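PDB 6N6Q: cytochrome P450 (CYP102L1) from Mycobacterium phage Adler, which probably acts as a haem-dependent monooxygenase, binding an iron protoporphyrin IX at which molecular oxygen would be activated to oxidise an organic substrate. Local coordinates for residues A[182-185]-A[186-190]. Residues are numbered along the deposited sequence; the frame is centred on the assembly and turned at random.
Sequences NPFI and TAVLR
Thr-186 meets Asn-182 at the start of helix 183-196, where one carbonyl receives two donors: Thr-186 OG1 donates a hydrogen bond to Asn-182 O at 3.1 Å, and Thr-186 N makes a weak bond to the same oxygen. With OG1 beside its own backbone N (chi1 -58°), the hydroxyl faces back down the first turn and reaches that carbonyl tilted from its plane. Asn-182 is also the N-cap. Asn-182 OD1 accepts from Phe-184 N at 3.1 Å, in the carbonyl plane and on a lone pair, so both oxygens of this residue engage the first turn, while ND2 donates to Phe-173 O. Ala-187 continues the helical pattern, Ala-187 N bonding to Pro-183 O at 3.0 Å. Val-188 N bonds to Phe-184 O, and the Val-188 side chain makes the main apolar contact: CG2 sits over one face of the Phe-184 ring, 4.0 Å from the centroid and 20° off the ring normal, a CH-pi contact shifted toward CE2 and CZ. The ring gets there because CG of Phe-184 stands anti to the backbone N (chi1 173°). Leu-189 N closes the next turn on Ile-185 O, and Leu-189 CG packs 3.3 Å from Ile-185 O. Arg-190 N bonds to Thr-186 O, while the guanidinium of Arg-190 forms a salt bridge with Asp-220 of helix 212-237. The capped turn lies against that helix, with Phe-184 and Val-188 both touching Ile-224; Phe-184 also meets Leu-273 and Leu-276 of helix 265-296, and the side chain of Val-188 lies about 14 Å from the haem.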
loop_
_atom_site.group_PDB
_atom_site.type_symbol
_atom_site.label_atom_id
_atom_site.label_comp_id
_atom_site.label_asym_id
_atom_site.label_seq_id
_atom_site.Cartn_x
_atom_site.Cartn_y
_atom_site.Cartn_z
ATOM N N ASN A 182 -4.123 20.305 2.543
ATOM C CA ASN A 182 -5.277 20.349 3.427
ATOM C C ASN A 182 -4.816 20.228 4.878
ATOM O O ASN A 182 -3.848 19.513 5.165
ATOM C CB ASN A 182 -6.246 19.216 3.077
ATOM C CG ASN A 182 -7.655 19.478 3.564
ATOM O OD1 ASN A 182 -7.992 19.194 4.712
ATOM N ND2 ASN A 182 -8.493 20.014 2.684
ATOM N N PRO A 183 -5.458 20.930 5.815
ATOM C CA PRO A 183 -5.065 20.771 7.224
ATOM C C PRO A 183 -5.315 19.373 7.760
ATOM O O PRO A 183 -4.541 18.897 8.599
ATOM C CB PRO A 183 -5.920 21.820 7.950
ATOM C CG PRO A 183 -7.071 22.084 7.025
ATOM C CD PRO A 183 -6.510 21.945 5.642
ATOM N N PHE A 184 -6.368 18.697 7.291
ATOM C CA PHE A 184 -6.669 17.354 7.777
ATOM C C PHE A 184 -5.540 16.382 7.456
ATOM O O PHE A 184 -5.079 15.638 8.329
ATOM C CB PHE A 184 -7.987 16.861 7.177
ATOM C CG PHE A 184 -8.293 15.421 7.485
ATOM C CD1 PHE A 184 -8.926 15.072 8.665
ATOM C CD2 PHE A 184 -7.945 14.415 6.596
ATOM C CE1 PHE A 184 -9.209 13.751 8.954
ATOM C CE2 PHE A 184 -8.224 13.092 6.879
ATOM C CZ PHE A 184 -8.858 12.759 8.060
ATOM N N ILE A 185 -5.085 16.368 6.201
ATOM C CA ILE A 185 -4.040 15.426 5.813
ATOM C C ILE A 185 -2.731 15.746 6.528
ATOM O O ILE A 185 -1.940 14.842 6.823
ATOM C CB ILE A 185 -3.877 15.408 4.279
ATOM C CG1 ILE A 185 -2.743 14.473 3.856
ATOM C CG2 ILE A 185 -3.642 16.801 3.742
ATOM C CD1 ILE A 185 -2.983 13.027 4.223
ATOM N N THR A 186 -2.488 17.021 6.846
ATOM C CA THR A 186 -1.292 17.370 7.606
ATOM C C THR A 186 -1.365 16.822 9.027
ATOM O O THR A 186 -0.366 16.323 9.559
ATOM C CB THR A 186 -1.102 18.888 7.625
ATOM O OG1 THR A 186 -1.004 19.375 6.282
ATOM C CG2 THR A 186 0.168 19.255 8.369
ATOM N N ALA A 187 -2.542 16.896 9.653
ATOM C CA ALA A 187 -2.690 16.390 11.014
ATOM C C ALA A 187 -2.532 14.874 11.064
ATOM O O ALA A 187 -1.988 14.334 12.035
ATOM C CB ALA A 187 -4.044 16.811 11.585
ATOM N N VAL A 188 -3.002 14.172 10.031
ATOM C CA VAL A 188 -2.874 12.718 10.008
ATOM C C VAL A 188 -1.408 12.311 9.926
ATOM O O VAL A 188 -0.989 11.323 10.542
ATOM C CB VAL A 188 -3.699 12.129 8.847
ATOM C CG1 VAL A 188 -3.526 10.620 8.779
ATOM C CG2 VAL A 188 -5.170 12.489 9.008
ATOM N N LEU A 189 -0.600 13.069 9.181
ATOM C CA LEU A 189 0.820 12.747 9.073
ATOM C C LEU A 189 1.550 13.008 10.386
ATOM O O LEU A 189 2.380 12.196 10.811
ATOM C CB LEU A 189 1.455 13.542 7.933
ATOM C CG LEU A 189 0.953 13.234 6.520
ATOM C CD1 LEU A 189 1.627 14.141 5.508
ATOM C CD2 LEU A 189 1.183 11.770 6.171
ATOM N N ARG A 190 1.261 14.137 11.041
ATOM C CA ARG A 190 1.821 14.376 12.367
ATOM C C ARG A 190 1.361 13.318 13.359
ATOM O O ARG A 190 2.103 12.963 14.282
ATOM C CB ARG A 190 1.431 15.766 12.872
ATOM C CG ARG A 190 2.133 16.921 12.183
ATOM C CD ARG A 190 2.020 18.189 13.019
ATOM N NE ARG A 190 0.633 18.514 13.340
ATOM C CZ ARG A 190 -0.129 19.331 12.621
ATOM N NH1 ARG A 190 0.364 19.915 11.537
ATOM N NH2 ARG A 190 -1.382 19.569 12.983
#